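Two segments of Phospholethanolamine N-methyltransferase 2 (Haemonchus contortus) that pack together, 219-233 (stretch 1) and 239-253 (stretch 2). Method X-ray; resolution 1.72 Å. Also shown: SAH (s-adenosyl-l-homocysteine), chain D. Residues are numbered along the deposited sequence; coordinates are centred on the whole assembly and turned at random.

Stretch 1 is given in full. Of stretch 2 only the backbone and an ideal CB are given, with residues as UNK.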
ATOM      1  N   PRO A 219      -6.288  -8.814 -24.594  1.00 37.55           N
ATOM      2  CA  PRO A 219      -6.914  -7.530 -24.932  1.00 43.89           C
ATOM      3  C   PRO A 219      -7.430  -6.802 -23.694  1.00 43.95           C
ATOM      4  O   PRO A 219      -8.168  -7.386 -22.894  1.00 43.60           O
ATOM      5  CB  PRO A 219      -8.095  -7.936 -25.824  1.00 44.47           C
ATOM      6  CG  PRO A 219      -7.716  -9.273 -26.379  1.00 46.40           C
ATOM      7  CD  PRO A 219      -6.933  -9.947 -25.284  1.00 40.31           C
ATOM      8  N   MET A 220      -7.010  -5.552 -23.530  1.00 29.85           N
ATOM      9  CA  MET A 220      -7.534  -4.683 -22.480  1.00 29.28           C
ATOM     10  C   MET A 220      -8.089  -3.429 -23.136  1.00 30.79           C
ATOM     11  O   MET A 220      -7.616  -3.019 -24.201  1.00 32.84           O
ATOM     12  CB  MET A 220      -6.437  -4.351 -21.465  1.00 27.77           C
ATOM     13  CG  MET A 220      -5.916  -5.600 -20.740  1.00 30.19           C
ATOM     14  SD  MET A 220      -4.829  -5.216 -19.348  1.00 37.29           S
ATOM     15  CE  MET A 220      -3.513  -4.441 -20.250  1.00 26.05           C
ATOM     16  N   LYS A 221      -9.103  -2.827 -22.520  1.00 28.95           N
ATOM     17  CA  LYS A 221      -9.752  -1.668 -23.121  1.00 29.63           C
ATOM     18  C   LYS A 221      -9.657  -0.434 -22.245  1.00 23.72           C
ATOM     19  O   LYS A 221      -9.599  -0.534 -21.021  1.00 24.30           O
ATOM     20  CB  LYS A 221     -11.214  -1.980 -23.452  1.00 33.80           C
ATOM     21  CG  LYS A 221     -11.360  -3.083 -24.501  1.00 44.81           C
ATOM     22  CD  LYS A 221     -12.811  -3.322 -24.888  1.00 54.33           C
ATOM     23  CE  LYS A 221     -13.456  -2.057 -25.423  1.00 64.54           C
ATOM     24  NZ  LYS A 221     -14.671  -2.364 -26.235  1.00 69.60           N
ATOM     25  N   THR A 222      -9.636   0.729 -22.889  1.00 27.74           N
ATOM     26  CA  THR A 222      -9.618   1.998 -22.187  1.00 25.77           C
ATOM     27  C   THR A 222     -10.728   2.060 -21.149  1.00 25.72           C
ATOM     28  O   THR A 222     -11.884   1.731 -21.440  1.00 29.33           O
ATOM     29  CB  THR A 222      -9.808   3.163 -23.173  1.00 32.58           C
ATOM     30  OG1 THR A 222      -8.775   3.097 -24.163  1.00 35.30           O
ATOM     31  CG2 THR A 222      -9.739   4.492 -22.449  1.00 35.93           C
ATOM     32  N   GLY A 223     -10.380   2.459 -19.932  1.00 23.88           N
ATOM     33  CA  GLY A 223     -11.395   2.699 -18.926  1.00 29.11           C
ATOM     34  C   GLY A 223     -11.675   1.499 -18.037  1.00 25.88           C
ATOM     35  O   GLY A 223     -12.361   1.641 -17.013  1.00 27.27           O
ATOM     36  N   GLN A 224     -11.185   0.322 -18.415  1.00 21.43           N
ATOM     37  CA  GLN A 224     -11.317  -0.828 -17.521  1.00 19.31           C
ATOM     38  C   GLN A 224     -10.549  -0.591 -16.221  1.00 25.78           C
ATOM     39  O   GLN A 224      -9.613   0.213 -16.177  1.00 25.50           O
ATOM     40  CB  GLN A 224     -10.907  -2.141 -18.205  1.00 21.62           C
ATOM     41  CG  GLN A 224     -11.911  -2.548 -19.298  1.00 23.43           C
ATOM     42  CD  GLN A 224     -11.545  -3.841 -19.986  1.00 28.69           C
ATOM     43  OE1 GLN A 224     -10.393  -4.048 -20.380  1.00 29.45           O
ATOM     44  NE2 GLN A 224     -12.526  -4.738 -20.126  1.00 35.70           N
ATOM     45  N   ARG A 225     -10.974  -1.261 -15.152  1.00 20.66           N
ATOM     46  CA  ARG A 225     -10.425  -0.973 -13.830  1.00 21.33           C
ATOM     47  C   ARG A 225      -9.436  -2.026 -13.389  1.00 22.60           C
ATOM     48  O   ARG A 225      -9.743  -3.224 -13.406  1.00 21.31           O
ATOM     49  CB  ARG A 225     -11.564  -0.875 -12.809  1.00 24.13           C
ATOM     50  CG  ARG A 225     -12.589   0.214 -13.167  1.00 36.61           C
ATOM     51  CD  ARG A 225     -13.524   0.554 -12.007  1.00 53.68           C
ATOM     52  NE  ARG A 225     -12.781   0.956 -10.815  1.00 60.26           N
ATOM     53  CZ  ARG A 225     -12.712   0.236  -9.698  1.00 59.30           C
ATOM     54  NH1 ARG A 225     -13.360  -0.918  -9.604  1.00 61.41           N
ATOM     55  NH2 ARG A 225     -12.004   0.676  -8.666  1.00 55.14           N
ATOM     56  N   MET A 226      -8.253  -1.583 -12.975  1.00 17.60           N
ATOM     57  CA  MET A 226      -7.217  -2.502 -12.530  1.00 17.95           C
ATOM     58  C   MET A 226      -6.796  -2.213 -11.094  1.00 21.72           C
ATOM     59  O   MET A 226      -6.607  -1.054 -10.717  1.00 22.24           O
ATOM     60  CB  MET A 226      -5.992  -2.414 -13.462  1.00 18.85           C
ATOM     61  CG  MET A 226      -4.747  -3.140 -12.934  1.00 19.48           C
ATOM     62  SD  MET A 226      -3.344  -2.983 -14.093  1.00 24.04           S
ATOM     63  CE  MET A 226      -3.821  -4.193 -15.321  1.00 23.65           C
ATOM     64  N   LEU A 227      -6.659  -3.277 -10.302  1.00 17.45           N
ATOM     65  CA  LEU A 227      -6.075  -3.178  -8.970  1.00 17.60           C
ATOM     66  C   LEU A 227      -4.644  -3.655  -9.056  1.00 20.25           C
ATOM     67  O   LEU A 227      -4.391  -4.786  -9.500  1.00 21.31           O
ATOM     68  CB  LEU A 227      -6.835  -4.083  -7.983  1.00 18.62           C
ATOM     69  CG  LEU A 227      -6.224  -4.150  -6.576  1.00 21.12           C
ATOM     70  CD1 LEU A 227      -6.353  -2.790  -5.868  1.00 20.36           C
ATOM     71  CD2 LEU A 227      -6.908  -5.249  -5.760  1.00 22.03           C
ATOM     72  N   ASP A 228      -3.697  -2.815  -8.627  1.00 16.85           N
ATOM     73  CA  ASP A 228      -2.285  -3.229  -8.613  1.00 16.84           C
ATOM     74  C   ASP A 228      -1.876  -3.467  -7.175  1.00 22.27           C
ATOM     75  O   ASP A 228      -1.883  -2.545  -6.371  1.00 21.28           O
ATOM     76  CB  ASP A 228      -1.409  -2.130  -9.246  1.00 19.47           C
ATOM     77  CG  ASP A 228       0.060  -2.540  -9.388  1.00 28.74           C
ATOM     78  OD1 ASP A 228       0.629  -3.141  -8.441  1.00 30.12           O
ATOM     79  OD2 ASP A 228       0.665  -2.261 -10.456  1.00 29.52           O
ATOM     80  N   ILE A 229      -1.522  -4.708  -6.852  1.00 18.36           N
ATOM     81  CA  ILE A 229      -1.158  -5.062  -5.493  1.00 17.82           C
ATOM     82  C   ILE A 229       0.363  -5.008  -5.354  1.00 19.18           C
ATOM     83  O   ILE A 229       1.080  -5.716  -6.057  1.00 23.12           O
ATOM     84  CB  ILE A 229      -1.695  -6.477  -5.126  1.00 18.96           C
ATOM     85  CG1 ILE A 229      -3.224  -6.431  -5.016  1.00 20.41           C
ATOM     86  CG2 ILE A 229      -1.064  -6.968  -3.825  1.00 20.37           C
ATOM     87  CD1 ILE A 229      -3.889  -7.812  -4.878  1.00 25.06           C
ATOM     88  N   GLY A 230       0.847  -4.177  -4.432  1.00 18.23           N
ATOM     89  CA  GLY A 230       2.275  -4.006  -4.237  1.00 19.11           C
ATOM     90  C   GLY A 230       2.872  -3.118  -5.306  1.00 22.43           C
ATOM     91  O   GLY A 230       3.869  -3.461  -5.933  1.00 23.52           O
ATOM     92  N   VAL A 231       2.271  -1.952  -5.469  1.00 20.21           N
ATOM     93  CA  VAL A 231       2.547  -1.060  -6.585  1.00 21.34           C
ATOM     94  C   VAL A 231       3.911  -0.349  -6.495  1.00 23.96           C
ATOM     95  O   VAL A 231       4.382   0.229  -7.480  1.00 24.59           O
ATOM     96  CB  VAL A 231       1.374  -0.058  -6.730  1.00 22.53           C
ATOM     97  CG1 VAL A 231       1.411   0.986  -5.623  1.00 24.87           C
ATOM     98  CG2 VAL A 231       1.372   0.579  -8.110  1.00 23.61           C
ATOM     99  N   GLY A 232       4.557  -0.411  -5.330  1.00 21.93           N
ATOM    100  CA  GLY A 232       5.905   0.116  -5.181  1.00 19.06           C
ATOM    101  C   GLY A 232       5.937   1.621  -5.414  1.00 19.34           C
ATOM    102  O   GLY A 232       5.088   2.343  -4.897  1.00 22.24           O
ATOM    103  N   ILE A 233       6.888   2.094  -6.220  1.00 21.79           N
ATOM    104  CA  ILE A 233       6.964   3.526  -6.498  1.00 22.05           C
ATOM    105  C   ILE A 233       6.167   3.947  -7.728  1.00 21.46           C
ATOM    106  O   ILE A 233       6.258   5.099  -8.170  1.00 22.29           O
ATOM    107  CB  ILE A 233       8.414   4.045  -6.571  1.00 24.26           C
ATOM    108  CG1 ILE A 233       9.186   3.375  -7.706  1.00 25.48           C
ATOM    109  CG2 ILE A 233       9.118   3.849  -5.240  1.00 26.31           C
ATOM    110  CD1 ILE A 233      10.601   3.931  -7.854  1.00 27.98           C
ATOM    111  N   UNK A 239       2.299   3.080 -16.024  1.00 23.18           N
ATOM    112  CA  UNK A 239       2.436   2.512 -17.365  1.00 20.25           C
ATOM    113  C   UNK A 239       1.145   1.866 -17.876  1.00 21.50           C
ATOM    114  O   UNK A 239       0.786   2.010 -19.047  1.00 25.28           O
ATOM    115  CB  UNK A 239       3.562   1.476 -17.372  1.00 20.25           C
ATOM    116  N   UNK A 240       0.460   1.143 -16.997  1.00 20.78           N
ATOM    117  CA  UNK A 240      -0.839   0.571 -17.357  1.00 21.19           C
ATOM    118  C   UNK A 240      -1.811   1.671 -17.777  1.00 24.06           C
ATOM    119  O   UNK A 240      -2.562   1.527 -18.757  1.00 21.42           O
ATOM    120  CB  UNK A 240      -1.417  -0.228 -16.187  1.00 21.19           C
ATOM    121  N   UNK A 241      -1.786   2.788 -17.052  1.00 19.17           N
ATOM    122  CA  UNK A 241      -2.663   3.893 -17.382  1.00 21.38           C
ATOM    123  C   UNK A 241      -2.211   4.563 -18.680  1.00 22.91           C
ATOM    124  O   UNK A 241      -3.033   4.844 -19.564  1.00 22.42           O
ATOM    125  CB  UNK A 241      -2.699   4.907 -16.237  1.00 21.38           C
ATOM    126  N   UNK A 242      -0.916   4.831 -18.813  1.00 22.30           N
ATOM    127  CA  UNK A 242      -0.483   5.633 -19.964  1.00 24.23           C
ATOM    128  C   UNK A 242      -0.501   4.849 -21.278  1.00 26.92           C
ATOM    129  O   UNK A 242      -0.766   5.416 -22.337  1.00 25.26           O
ATOM    130  CB  UNK A 242       0.926   6.174 -19.716  1.00 24.23           C
ATOM    131  N   UNK A 243      -0.246   3.550 -21.204  1.00 27.11           N
ATOM    132  CA  UNK A 243      -0.155   2.715 -22.402  1.00 25.20           C
ATOM    133  C   UNK A 243      -1.489   2.124 -22.831  1.00 32.04           C
ATOM    134  O   UNK A 243      -1.747   1.970 -24.027  1.00 29.06           O
ATOM    135  CB  UNK A 243       0.844   1.581 -22.165  1.00 25.20           C
ATOM    136  N   UNK A 244      -2.322   1.766 -21.859  1.00 26.48           N
ATOM    137  CA  UNK A 244      -3.587   1.109 -22.172  1.00 24.56           C
ATOM    138  C   UNK A 244      -4.817   1.919 -21.786  1.00 27.15           C
ATOM    139  O   UNK A 244      -5.937   1.531 -22.114  1.00 27.79           O
ATOM    140  CB  UNK A 244      -3.642  -0.250 -21.471  1.00 24.56           C
ATOM    141  N   UNK A 245      -4.629   3.037 -21.089  1.00 20.43           N
ATOM    142  CA  UNK A 245      -5.766   3.858 -20.705  1.00 20.22           C
ATOM    143  C   UNK A 245      -6.614   3.226 -19.614  1.00 21.32           C
ATOM    144  O   UNK A 245      -7.802   3.545 -19.471  1.00 23.77           O
ATOM    145  CB  UNK A 245      -6.638   4.140 -21.931  1.00 20.22           C
ATOM    146  N   UNK A 246      -5.999   2.329 -18.850  1.00 20.19           N
ATOM    147  CA  UNK A 246      -6.683   1.696 -17.731  1.00 22.58           C
ATOM    148  C   UNK A 246      -6.826   2.687 -16.584  1.00 23.48           C
ATOM    149  O   UNK A 246      -5.986   3.576 -16.412  1.00 21.95           O
ATOM    150  CB  UNK A 246      -5.930   0.446 -17.271  1.00 22.58           C
ATOM    151  N   UNK A 247      -7.897   2.531 -15.808  1.00 21.31           N
ATOM    152  CA  UNK A 247      -8.010   3.196 -14.516  1.00 17.14           C
ATOM    153  C   UNK A 247      -7.386   2.255 -13.497  1.00 18.91           C
ATOM    154  O   UNK A 247      -7.807   1.094 -13.361  1.00 23.16           O
ATOM    155  CB  UNK A 247      -9.461   3.533 -14.166  1.00 17.14           C
ATOM    156  N   UNK A 248      -6.361   2.733 -12.801  1.00 17.91           N
ATOM    157  CA  UNK A 248      -5.556   1.851 -11.966  1.00 18.67           C
ATOM    158  C   UNK A 248      -5.541   2.331 -10.532  1.00 22.78           C
ATOM    159  O   UNK A 248      -5.253   3.490 -10.276  1.00 22.07           O
ATOM    160  CB  UNK A 248      -4.127   1.755 -12.503  1.00 18.67           C
ATOM    161  N   UNK A 249      -5.866   1.438  -9.600  1.00 18.30           N
ATOM    162  CA  UNK A 249      -5.751   1.752  -8.184  1.00 18.89           C
ATOM    163  C   UNK A 249      -4.640   0.903  -7.633  1.00 18.32           C
ATOM    164  O   UNK A 249      -4.705  -0.325  -7.671  1.00 20.60           O
ATOM    165  CB  UNK A 249      -7.062   1.514  -7.432  1.00 18.89           C
ATOM    166  N   UNK A 250      -3.606   1.553  -7.123  1.00 17.56           N
ATOM    167  CA  UNK A 250      -2.452   0.826  -6.631  1.00 17.58           C
ATOM    168  C   UNK A 250      -2.378   0.846  -5.126  1.00 22.21           C
ATOM    169  O   UNK A 250      -2.596   1.893  -4.513  1.00 20.27           O
ATOM    170  CB  UNK A 250      -1.166   1.406  -7.223  1.00 17.58           C
ATOM    171  N   UNK A 251      -2.070  -0.308  -4.529  1.00 20.66           N
ATOM    172  CA  UNK A 251      -1.934  -0.377  -3.079  1.00 21.27           C
ATOM    173  C   UNK A 251      -0.550  -0.880  -2.701  1.00 17.53           C
ATOM    174  O   UNK A 251       0.061  -1.677  -3.427  1.00 19.30           O
ATOM    175  CB  UNK A 251      -3.012  -1.281  -2.477  1.00 21.27           C
ATOM    176  N   UNK A 252      -0.028  -0.380  -1.584  1.00 17.77           N
ATOM    177  CA  UNK A 252       1.241  -0.874  -1.074  1.00 18.60           C
ATOM    178  C   UNK A 252       1.259  -0.705   0.425  1.00 24.56           C
ATOM    179  O   UNK A 252       0.659   0.228   0.947  1.00 21.33           O
ATOM    180  CB  UNK A 252       2.424  -0.149  -1.719  1.00 18.60           C
ATOM    181  N   UNK A 253       1.948  -1.607   1.118  1.00 19.46           N
ATOM    182  CA  UNK A 253       2.002  -1.526   2.565  1.00 20.81           C
ATOM    183  C   UNK A 253       3.088  -0.554   2.996  1.00 22.74           C
ATOM    184  O   UNK A 253       3.027   0.017   4.087  1.00 26.35           O
ATOM    185  CB  UNK A 253       2.245  -2.908   3.175  1.00 20.81           C
TER
HETATM  186  N   SAH D 701       5.048  -3.751  -8.457  1.00 31.29           N
HETATM  187  CA  SAH D 701       6.131  -2.744  -8.308  1.00 29.47           C
HETATM  188  CB  SAH D 701       6.810  -2.892  -6.890  1.00 30.95           C
HETATM  189  CG  SAH D 701       7.611  -4.161  -6.619  1.00 34.37           C
HETATM  190  SD  SAH D 701       8.287  -4.209  -4.929  1.00 29.55           S
HETATM  191  C   SAH D 701       7.075  -2.789  -9.445  1.00 31.49           C
HETATM  192  O   SAH D 701       6.862  -3.530 -10.394  1.00 28.93           O
HETATM  193  OXT SAH D 701       7.932  -1.926  -9.536  1.00 25.84           O
HETATM  194  C5' SAH D 701       7.115  -5.101  -3.891  1.00 28.44           C
HETATM  195  C4' SAH D 701       6.168  -4.291  -3.204  1.00 27.75           C
HETATM  196  O4' SAH D 701       5.170  -5.156  -2.600  1.00 27.10           O
HETATM  197  C3' SAH D 701       6.808  -3.584  -2.071  1.00 29.00           C
HETATM  198  O3' SAH D 701       6.655  -2.195  -2.264  1.00 28.73           O
HETATM  199  C2' SAH D 701       6.088  -4.018  -0.873  1.00 25.60           C
HETATM  200  O2' SAH D 701       5.912  -2.982   0.065  1.00 33.07           O
HETATM  201  C1' SAH D 701       4.791  -4.504  -1.431  1.00 23.50           C
HETATM  202  N9  SAH D 701       4.044  -5.406  -0.488  1.00 24.65           N
HETATM  203  C8  SAH D 701       4.508  -6.530   0.106  1.00 28.99           C
HETATM  204  N7  SAH D 701       3.509  -7.074   0.808  1.00 28.78           N
HETATM  205  C5  SAH D 701       2.405  -6.315   0.649  1.00 26.33           C
HETATM  206  C6  SAH D 701       1.098  -6.408   1.144  1.00 29.48           C
HETATM  207  N6  SAH D 701       0.717  -7.431   1.983  1.00 30.07           N
HETATM  208  N1  SAH D 701       0.215  -5.453   0.778  1.00 27.31           N
HETATM  209  C2  SAH D 701       0.565  -4.449  -0.034  1.00 25.59           C
HETATM  210  N3  SAH D 701       1.810  -4.337  -0.531  1.00 22.94           N
HETATM  211  C4  SAH D 701       2.747  -5.243  -0.196  1.00 24.73           C

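Positions 239, 241, 242 and 243 lie on a helix with nothing of stretch 1 within 5.5 Å of their ideal CB atoms, so the contact sets no preference; they are Gln 239, Ala 241, Ser 242 and Glu 243. At position 240 CA-to-CB points toward stretch 1, with the ideal CB already 4.0 Å from Met 226 SD. A small apolar residue suits this spot, and Ala 240 rests its methyl on that sulfur.

At position 244 the ideal CB sits 4.4 Å from Met 220 CE, a methyl that invites an apolar side chain, aliphatic or aromatic. Phe 244 turns one ring face to it in a CH-pi contact.

Position 245 leaves the helix with positive phi (72°), and its ideal CB would be a tight 3.2 Å from Thr 222 CG2, both favouring glycine. Gly 245 O accepts a hydrogen bond from Gly 223 N (2.8 Å).

Position 246 points away overall, yet Met 220, Met 226 and the aliphatic part of Gln 224 offer an apolar surface to a long side chain such as leucine or methionine. Leu 246 reaches back to it: CD1 is 3.6 Å from Met 226 CE and CD2 is 3.8 Å from Gln 224 CB.

From 247 a parallel strand pairs with Arg 225 to Ile 229. Position 247 shares a face with Arg 225, so an acceptor, charged or neutral, would fit. Gln 247 OE1 takes a hydrogen bond from Arg 225 NE (3.1 Å).

Position 248 lies beside Met 226 and Asp 228 CB on the other face; a beta-branched or other aliphatic residue suits. Val 248 CG1 is 4.2 Å from Asp 228 CB. Position 249, on the face of Arg 225 and Leu 227, could hold an aliphatic, aromatic or polar group. It is His 249, whose ring meets Leu 227 CD1 obliquely; the backbone N of His 249 donates to Met 226 O (2.8 Å).

At 250 an ideal CB would clash with Val 231 CG2 at 2.8 Å, leaving room for glycine, and Gly 250 it is. Position 251 sees Leu 227 and Ile 229, suiting an aliphatic residue; Val 251 CG1 lies 4.2 Å from Leu 227 CD1.

Position 252 faces the amide of Gly 232 and the ribose hydroxyls of SAH, all potential donors, calling for a carboxylate or another acceptor. Asp 252 OD1 accepts from Gly 232 N (2.8 Å) and SAH O3' (2.7 Å), and OD2 from SAH O2' (2.6 Å). At position 253 nothing of stretch 1 lies within 5.5 Å of the ideal CB; it is Leu 253.

Stretch 2 239-253: QAASEFGLQVHGVDL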
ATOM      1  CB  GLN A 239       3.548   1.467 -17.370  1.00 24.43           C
ATOM      2  CG  GLN A 239       3.778   0.833 -18.722  1.00 23.46           C
ATOM      3  CD  GLN A 239       4.840  -0.246 -18.646  1.00 25.85           C
ATOM      4  OE1 GLN A 239       4.817  -1.072 -17.739  1.00 30.15           O
ATOM      5  NE2 GLN A 239       5.776  -0.234 -19.585  1.00 28.35           N
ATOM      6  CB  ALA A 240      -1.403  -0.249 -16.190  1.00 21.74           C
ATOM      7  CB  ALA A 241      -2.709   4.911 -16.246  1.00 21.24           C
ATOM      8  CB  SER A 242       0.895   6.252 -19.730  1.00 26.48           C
ATOM      9  OG  SER A 242       1.868   5.237 -19.594  1.00 28.53           O
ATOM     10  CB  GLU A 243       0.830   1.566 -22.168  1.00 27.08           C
ATOM     11  CG  GLU A 243       2.280   1.995 -22.143  1.00 33.73           C
ATOM     12  CD  GLU A 243       2.797   2.368 -23.524  1.00 39.85           C
ATOM     13  OE1 GLU A 243       2.514   1.626 -24.499  1.00 42.45           O
ATOM     14  OE2 GLU A 243       3.482   3.407 -23.636  1.00 40.40           O
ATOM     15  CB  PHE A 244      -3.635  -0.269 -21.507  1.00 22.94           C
ATOM     16  CG  PHE A 244      -2.542  -1.193 -21.963  1.00 27.57           C
ATOM     17  CD1 PHE A 244      -2.710  -1.979 -23.093  1.00 30.94           C
ATOM     18  CD2 PHE A 244      -1.340  -1.271 -21.265  1.00 27.83           C
ATOM     19  CE1 PHE A 244      -1.706  -2.827 -23.522  1.00 35.55           C
ATOM     20  CE2 PHE A 244      -0.335  -2.115 -21.687  1.00 31.55           C
ATOM     21  CZ  PHE A 244      -0.519  -2.900 -22.814  1.00 30.45           C
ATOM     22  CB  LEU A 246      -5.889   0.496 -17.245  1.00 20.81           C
ATOM     23  CG  LEU A 246      -5.807  -0.661 -18.241  1.00 22.16           C
ATOM     24  CD1 LEU A 246      -4.929  -1.766 -17.687  1.00 25.11           C
ATOM     25  CD2 LEU A 246      -7.207  -1.173 -18.490  1.00 24.25           C
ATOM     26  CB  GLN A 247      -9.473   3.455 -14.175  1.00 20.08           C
ATOM     27  CG  GLN A 247      -9.687   4.112 -12.825  1.00 25.17           C
ATOM     28  CD  GLN A 247     -11.139   4.461 -12.590  1.00 37.52           C
ATOM     29  OE1 GLN A 247     -11.894   3.675 -12.018  1.00 49.80           O
ATOM     30  NE2 GLN A 247     -11.541   5.640 -13.038  1.00 41.15           N
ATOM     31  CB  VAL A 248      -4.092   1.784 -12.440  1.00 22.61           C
ATOM     32  CG1 VAL A 248      -3.339   0.752 -11.610  1.00 22.15           C
ATOM     33  CG2 VAL A 248      -4.022   1.446 -13.925  1.00 24.25           C
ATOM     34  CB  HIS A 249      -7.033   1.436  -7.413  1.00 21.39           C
ATOM     35  CG  HIS A 249      -6.951   1.810  -5.966  1.00 26.28           C
ATOM     36  ND1 HIS A 249      -6.663   3.093  -5.547  1.00 27.59           N
ATOM     37  CD2 HIS A 249      -7.099   1.072  -4.838  1.00 27.44           C
ATOM     38  CE1 HIS A 249      -6.646   3.132  -4.225  1.00 34.10           C
ATOM     39  NE2 HIS A 249      -6.907   1.919  -3.772  1.00 31.44           N
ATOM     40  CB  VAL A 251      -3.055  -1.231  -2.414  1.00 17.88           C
ATOM     41  CG1 VAL A 251      -4.430  -0.654  -2.769  1.00 19.39           C
ATOM     42  CG2 VAL A 251      -2.966  -2.702  -2.818  1.00 21.18           C
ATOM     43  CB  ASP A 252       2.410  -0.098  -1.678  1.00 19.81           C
ATOM     44  CG  ASP A 252       3.675  -0.900  -1.670  1.00 26.46           C
ATOM     45  OD1 ASP A 252       4.091  -1.391  -2.746  1.00 24.75           O
ATOM     46  OD2 ASP A 252       4.242  -1.087  -0.569  1.00 26.36           O
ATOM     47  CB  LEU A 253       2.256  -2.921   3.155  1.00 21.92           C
ATOM     48  CG  LEU A 253       2.166  -3.017   4.681  1.00 30.94           C
ATOM     49  CD1 LEU A 253       0.919  -2.318   5.210  1.00 28.01           C
ATOM     50  CD2 LEU A 253       2.164  -4.463   5.109  1.00 31.03           C
TER
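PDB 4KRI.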